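Local coordinates for insecticidal crystal protein Cry7Cal (Bacillus thuringiensis, PDB 5ZI1) that is an insecticidal crystal toxin active against locusts, a delta endotoxin that probably acts by binding receptors on its target cells, at residues S19-G31 with I235-L249. Residues are numbered along the deposited sequence; the frame is centred on the assembly and turned at random.
Sequences SIIRTFMGFAGHG and IYDARTYPMETVTEL
H30 and E244 are brought face to face by similar first torsions: CG is anti to the carbonyl carbon in both (chi1 -56° in E244), and the glutamate runs on extended. Its CG stands 3.5 Å from the centroid of the H30 ring, 6° off the ring normal, a CH-pi contact. The carboxylate continues over the same face, its plane 25° from the ring's, so it stacks rather than accepting a hydrogen bond from NE2; a weak bond from H30 ND1 to F27 O steadies the ring.

The backbone link is a nearly straight bond, T245 N to A28 O at 2.9 Å. It pins the type II turn F27-H30 to the strand. G29 has a positive phi, and its backbone angles by themselves call for glycine; a CB here would also clash with M243 O, which lies 3.5 Å from G29 CA in a CA-H...O contact. Water extends the join, giving hydrogen bonds to M25 O and T245 O while accepting from T247 N and OG1.

On the helix, M25 bends at chi3, setting CE 3.1 Å from T247 OG1 and SD 3.9 Å from L249 CD1. Y236 points its OH obliquely at F24, 3.2 Å from CD1; this hydroxyl bonds to N149 of helix 141-165.

Since strand 245-246 pairs in parallel with strand 468-472, the turn after helix 13-26 docks beside a sheet edge, an arrangement consistent with the interface between the helical N-terminal domain and the beta-rich C-terminal domain of three-domain Cry toxins.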
loop_
_atom_site.group_PDB
_atom_site.type_symbol
_atom_site.label_atom_id
_atom_site.label_comp_id
_atom_site.label_asym_id
_atom_site.label_seq_id
_atom_site.Cartn_x
_atom_site.Cartn_y
_atom_site.Cartn_z
ATOM N N SER A 19 -4.140 -10.928 3.251
ATOM C CA SER A 19 -5.269 -11.618 2.637
ATOM C C SER A 19 -6.534 -10.770 2.687
ATOM O O SER A 19 -7.262 -10.685 1.693
ATOM C CB SER A 19 -5.487 -12.965 3.323
ATOM O OG SER A 19 -4.254 -13.663 3.447
ATOM N N ILE A 20 -6.809 -10.127 3.833
ATOM C CA ILE A 20 -7.996 -9.279 3.950
ATOM C C ILE A 20 -7.987 -8.215 2.871
ATOM O O ILE A 20 -8.958 -8.062 2.122
ATOM C CB ILE A 20 -8.083 -8.633 5.339
ATOM C CG1 ILE A 20 -8.278 -9.695 6.416
ATOM C CG2 ILE A 20 -9.213 -7.565 5.348
ATOM C CD1 ILE A 20 -7.734 -9.279 7.760
ATOM N N ILE A 21 -6.884 -7.465 2.780
ATOM C CA ILE A 21 -6.764 -6.416 1.771
ATOM C C ILE A 21 -7.044 -6.986 0.396
ATOM O O ILE A 21 -7.885 -6.476 -0.361
ATOM C CB ILE A 21 -5.363 -5.783 1.824
ATOM C CG1 ILE A 21 -5.095 -5.192 3.206
ATOM C CG2 ILE A 21 -5.170 -4.762 0.698
ATOM C CD1 ILE A 21 -5.734 -3.902 3.457
ATOM N N ARG A 22 -6.347 -8.073 0.067
ATOM C CA ARG A 22 -6.472 -8.692 -1.245
ATOM C C ARG A 22 -7.914 -9.086 -1.521
ATOM O O ARG A 22 -8.440 -8.853 -2.614
ATOM C CB ARG A 22 -5.551 -9.915 -1.310
ATOM C CG ARG A 22 -5.617 -10.697 -2.597
ATOM C CD ARG A 22 -5.165 -12.113 -2.333
ATOM N NE ARG A 22 -6.255 -12.875 -1.739
ATOM C CZ ARG A 22 -6.109 -13.724 -0.730
ATOM N NH1 ARG A 22 -4.911 -13.911 -0.181
ATOM N NH2 ARG A 22 -7.170 -14.374 -0.264
ATOM N N THR A 23 -8.565 -9.702 -0.538
ATOM C CA THR A 23 -9.966 -10.070 -0.699
ATOM C C THR A 23 -10.833 -8.869 -1.060
ATOM O O THR A 23 -11.641 -8.940 -1.990
ATOM C CB THR A 23 -10.458 -10.738 0.575
ATOM O OG1 THR A 23 -9.511 -11.735 0.956
ATOM C CG2 THR A 23 -11.822 -11.362 0.366
ATOM N N PHE A 24 -10.685 -7.759 -0.341
ATOM C CA PHE A 24 -11.523 -6.604 -0.638
ATOM C C PHE A 24 -11.133 -5.950 -1.953
ATOM O O PHE A 24 -11.999 -5.457 -2.681
ATOM C CB PHE A 24 -11.461 -5.600 0.508
ATOM C CG PHE A 24 -12.332 -5.974 1.659
ATOM C CD1 PHE A 24 -13.704 -5.784 1.585
ATOM C CD2 PHE A 24 -11.791 -6.532 2.810
ATOM C CE1 PHE A 24 -14.525 -6.139 2.638
ATOM C CE2 PHE A 24 -12.605 -6.891 3.872
ATOM C CZ PHE A 24 -13.976 -6.687 3.786
ATOM N N MET A 25 -9.839 -5.933 -2.282
ATOM C CA MET A 25 -9.435 -5.428 -3.592
ATOM C C MET A 25 -9.983 -6.307 -4.713
ATOM O O MET A 25 -10.378 -5.805 -5.775
ATOM C CB MET A 25 -7.908 -5.343 -3.694
ATOM C CG MET A 25 -7.244 -4.449 -2.678
ATOM S SD MET A 25 -5.529 -4.062 -3.118
ATOM C CE MET A 25 -5.711 -3.268 -4.702
ATOM N N GLY A 26 -10.002 -7.626 -4.501
ATOM C CA GLY A 26 -10.475 -8.512 -5.543
ATOM C C GLY A 26 -11.951 -8.338 -5.815
ATOM O O GLY A 26 -12.405 -8.520 -6.944
ATOM N N PHE A 27 -12.716 -7.978 -4.794
ATOM C CA PHE A 27 -14.152 -7.793 -4.914
ATOM C C PHE A 27 -14.533 -6.314 -5.050
ATOM O O PHE A 27 -15.706 -5.963 -4.894
ATOM C CB PHE A 27 -14.839 -8.444 -3.704
ATOM C CG PHE A 27 -16.340 -8.596 -3.838
ATOM C CD1 PHE A 27 -16.890 -9.721 -4.433
ATOM C CD2 PHE A 27 -17.211 -7.627 -3.330
ATOM C CE1 PHE A 27 -18.272 -9.862 -4.536
ATOM C CE2 PHE A 27 -18.584 -7.760 -3.437
ATOM C CZ PHE A 27 -19.118 -8.879 -4.039
ATOM N N ALA A 28 -13.577 -5.437 -5.345
ATOM C CA ALA A 28 -13.872 -4.011 -5.357
ATOM C C ALA A 28 -14.855 -3.704 -6.479
ATOM O O ALA A 28 -14.609 -4.052 -7.642
ATOM C CB ALA A 28 -12.593 -3.198 -5.525
ATOM N N GLY A 29 -15.982 -3.074 -6.122
ATOM C CA GLY A 29 -16.972 -2.638 -7.077
ATOM C C GLY A 29 -18.087 -3.632 -7.349
ATOM O O GLY A 29 -19.149 -3.224 -7.837
ATOM N N HIS A 30 -17.876 -4.922 -7.052
ATOM C CA HIS A 30 -18.910 -5.928 -7.270
ATOM C C HIS A 30 -20.169 -5.604 -6.465
ATOM O O HIS A 30 -20.116 -4.965 -5.406
ATOM C CB HIS A 30 -18.427 -7.322 -6.862
ATOM C CG HIS A 30 -17.353 -7.912 -7.729
ATOM N ND1 HIS A 30 -16.025 -7.553 -7.619
ATOM C CD2 HIS A 30 -17.396 -8.906 -8.650
ATOM C CE1 HIS A 30 -15.302 -8.269 -8.465
ATOM N NE2 HIS A 30 -16.109 -9.098 -9.103
ATOM N N GLY A 31 -21.308 -6.099 -6.952
ATOM C CA GLY A 31 -22.594 -5.749 -6.373
ATOM C C GLY A 31 -23.702 -6.772 -6.550
ATOM O O GLY A 31 -24.883 -6.420 -6.485
ATOM N N ILE A 235 -14.272 3.515 -2.791
ATOM C CA ILE A 235 -14.830 2.587 -3.770
ATOM C C ILE A 235 -16.092 1.898 -3.248
ATOM O O ILE A 235 -16.900 1.408 -4.045
ATOM C CB ILE A 235 -13.735 1.591 -4.205
ATOM C CG1 ILE A 235 -12.688 2.348 -5.016
ATOM C CG2 ILE A 235 -14.296 0.449 -5.046
ATOM C CD1 ILE A 235 -11.408 1.676 -5.077
ATOM N N TYR A 236 -16.332 1.899 -1.929
ATOM C CA TYR A 236 -17.589 1.337 -1.454
ATOM C C TYR A 236 -18.779 2.234 -1.792
ATOM O O TYR A 236 -19.923 1.860 -1.493
ATOM C CB TYR A 236 -17.547 1.102 0.055
ATOM C CG TYR A 236 -16.533 0.087 0.542
ATOM C CD1 TYR A 236 -16.293 -1.089 -0.152
ATOM C CD2 TYR A 236 -15.814 0.314 1.705
ATOM C CE1 TYR A 236 -15.371 -2.004 0.306
ATOM C CE2 TYR A 236 -14.884 -0.589 2.163
ATOM C CZ TYR A 236 -14.664 -1.746 1.462
ATOM O OH TYR A 236 -13.740 -2.649 1.920
ATOM N N ASP A 237 -18.517 3.404 -2.378
ATOM C CA ASP A 237 -19.543 4.305 -2.904
ATOM C C ASP A 237 -20.109 3.682 -4.171
ATOM O O ASP A 237 -19.532 3.807 -5.254
ATOM C CB ASP A 237 -18.925 5.676 -3.165
ATOM C CG ASP A 237 -19.910 6.689 -3.725
ATOM O OD1 ASP A 237 -20.993 6.295 -4.211
ATOM O OD2 ASP A 237 -19.566 7.895 -3.715
ATOM N N ALA A 238 -21.245 2.996 -4.039
ATOM C CA ALA A 238 -21.792 2.234 -5.157
ATOM C C ALA A 238 -22.376 3.110 -6.260
ATOM O O ALA A 238 -22.659 2.591 -7.344
ATOM C CB ALA A 238 -22.867 1.269 -4.661
ATOM N N ARG A 239 -22.574 4.404 -6.016
ATOM C CA ARG A 239 -22.993 5.286 -7.100
ATOM C C ARG A 239 -21.810 5.736 -7.941
ATOM O O ARG A 239 -21.918 5.820 -9.169
ATOM C CB ARG A 239 -23.723 6.504 -6.546
ATOM C CG ARG A 239 -25.133 6.207 -6.142
ATOM C CD ARG A 239 -25.796 7.400 -5.477
ATOM N NE ARG A 239 -26.887 6.893 -4.664
ATOM C CZ ARG A 239 -27.629 7.619 -3.839
ATOM N NH1 ARG A 239 -27.417 8.921 -3.708
ATOM N NH2 ARG A 239 -28.586 7.019 -3.142
ATOM N N THR A 240 -20.688 6.056 -7.289
ATOM C CA THR A 240 -19.486 6.451 -8.008
ATOM C C THR A 240 -18.806 5.245 -8.640
ATOM O O THR A 240 -18.139 5.381 -9.673
ATOM C CB THR A 240 -18.524 7.171 -7.063
ATOM O OG1 THR A 240 -19.236 8.154 -6.305
ATOM C CG2 THR A 240 -17.417 7.855 -7.822
ATOM N N TYR A 241 -18.999 4.062 -8.067
ATOM C CA TYR A 241 -18.411 2.823 -8.575
ATOM C C TYR A 241 -19.514 1.778 -8.690
ATOM O O TYR A 241 -19.614 0.860 -7.859
ATOM C CB TYR A 241 -17.256 2.359 -7.685
ATOM C CG TYR A 241 -16.129 3.378 -7.613
ATOM C CD1 TYR A 241 -16.085 4.334 -6.596
ATOM C CD2 TYR A 241 -15.119 3.398 -8.569
ATOM C CE1 TYR A 241 -15.055 5.279 -6.538
ATOM C CE2 TYR A 241 -14.089 4.337 -8.517
ATOM C CZ TYR A 241 -14.058 5.270 -7.503
ATOM O OH TYR A 241 -13.034 6.204 -7.466
ATOM N N PRO A 242 -20.363 1.886 -9.718
ATOM C CA PRO A 242 -21.448 0.915 -9.909
ATOM C C PRO A 242 -21.020 -0.394 -10.548
ATOM O O PRO A 242 -21.876 -1.264 -10.754
ATOM C CB PRO A 242 -22.425 1.669 -10.828
ATOM C CG PRO A 242 -21.537 2.529 -11.664
ATOM C CD PRO A 242 -20.394 2.956 -10.735
ATOM N N MET A 243 -19.744 -0.575 -10.880
ATOM C CA MET A 243 -19.295 -1.876 -11.362
ATOM C C MET A 243 -17.873 -2.156 -10.892
ATOM O O MET A 243 -17.208 -1.309 -10.282
ATOM C CB MET A 243 -19.405 -1.977 -12.888
ATOM C CG MET A 243 -18.463 -1.087 -13.673
ATOM S SD MET A 243 -19.152 -0.709 -15.314
ATOM C CE MET A 243 -20.222 -2.122 -15.612
ATOM N N GLU A 244 -17.433 -3.384 -11.170
ATOM C CA GLU A 244 -16.127 -3.861 -10.740
ATOM C C GLU A 244 -15.037 -2.873 -11.116
ATOM O O GLU A 244 -15.016 -2.336 -12.224
ATOM C CB GLU A 244 -15.853 -5.230 -11.351
ATOM C CG GLU A 244 -16.942 -6.233 -11.011
ATOM C CD GLU A 244 -16.758 -7.558 -11.725
ATOM O OE1 GLU A 244 -15.690 -7.742 -12.351
ATOM O OE2 GLU A 244 -17.677 -8.413 -11.655
ATOM N N THR A 245 -14.157 -2.610 -10.156
ATOM C CA THR A 245 -13.167 -1.546 -10.225
ATOM C C THR A 245 -11.829 -2.176 -9.903
ATOM O O THR A 245 -11.726 -2.926 -8.931
ATOM C CB THR A 245 -13.476 -0.431 -9.208
ATOM O OG1 THR A 245 -14.819 0.049 -9.395
ATOM C CG2 THR A 245 -12.497 0.722 -9.357
ATOM N N VAL A 246 -10.814 -1.876 -10.700
ATOM C CA VAL A 246 -9.501 -2.488 -10.550
ATOM C C VAL A 246 -8.547 -1.434 -10.007
ATOM O O VAL A 246 -8.339 -0.387 -10.637
ATOM C CB VAL A 246 -8.992 -3.077 -11.875
ATOM C CG1 VAL A 246 -7.572 -3.607 -11.692
ATOM C CG2 VAL A 246 -9.922 -4.178 -12.334
ATOM N N THR A 247 -7.943 -1.720 -8.856
ATOM C CA THR A 247 -7.111 -0.746 -8.172
ATOM C C THR A 247 -5.716 -1.292 -7.897
ATOM O O THR A 247 -5.473 -2.510 -7.907
ATOM C CB THR A 247 -7.772 -0.337 -6.875
ATOM O OG1 THR A 247 -7.904 -1.506 -6.061
ATOM C CG2 THR A 247 -9.163 0.202 -7.170
ATOM N N GLU A 248 -4.785 -0.361 -7.655
ATOM C CA GLU A 248 -3.393 -0.703 -7.388
ATOM C C GLU A 248 -2.884 0.101 -6.200
ATOM O O GLU A 248 -3.228 1.275 -6.050
ATOM C CB GLU A 248 -2.494 -0.423 -8.601
ATOM C CG GLU A 248 -3.084 -0.806 -9.950
ATOM C CD GLU A 248 -2.039 -0.723 -11.074
ATOM O OE1 GLU A 248 -1.311 0.306 -11.139
ATOM O OE2 GLU A 248 -1.931 -1.694 -11.872
ATOM N N LEU A 249 -2.048 -0.541 -5.375
ATOM C CA LEU A 249 -1.318 0.098 -4.283
ATOM C C LEU A 249 0.118 0.337 -4.739
ATOM O O LEU A 249 0.911 -0.605 -4.811
ATOM C CB LEU A 249 -1.314 -0.791 -3.042
ATOM C CG LEU A 249 -2.640 -1.287 -2.502
ATOM C CD1 LEU A 249 -2.406 -2.434 -1.520
ATOM C CD2 LEU A 249 -3.403 -0.125 -1.839
HETATM O O HOH W 1 -9.256 -3.286 -7.158
HETATM O O HOH W 2 -20.975 -1.696 -6.949
#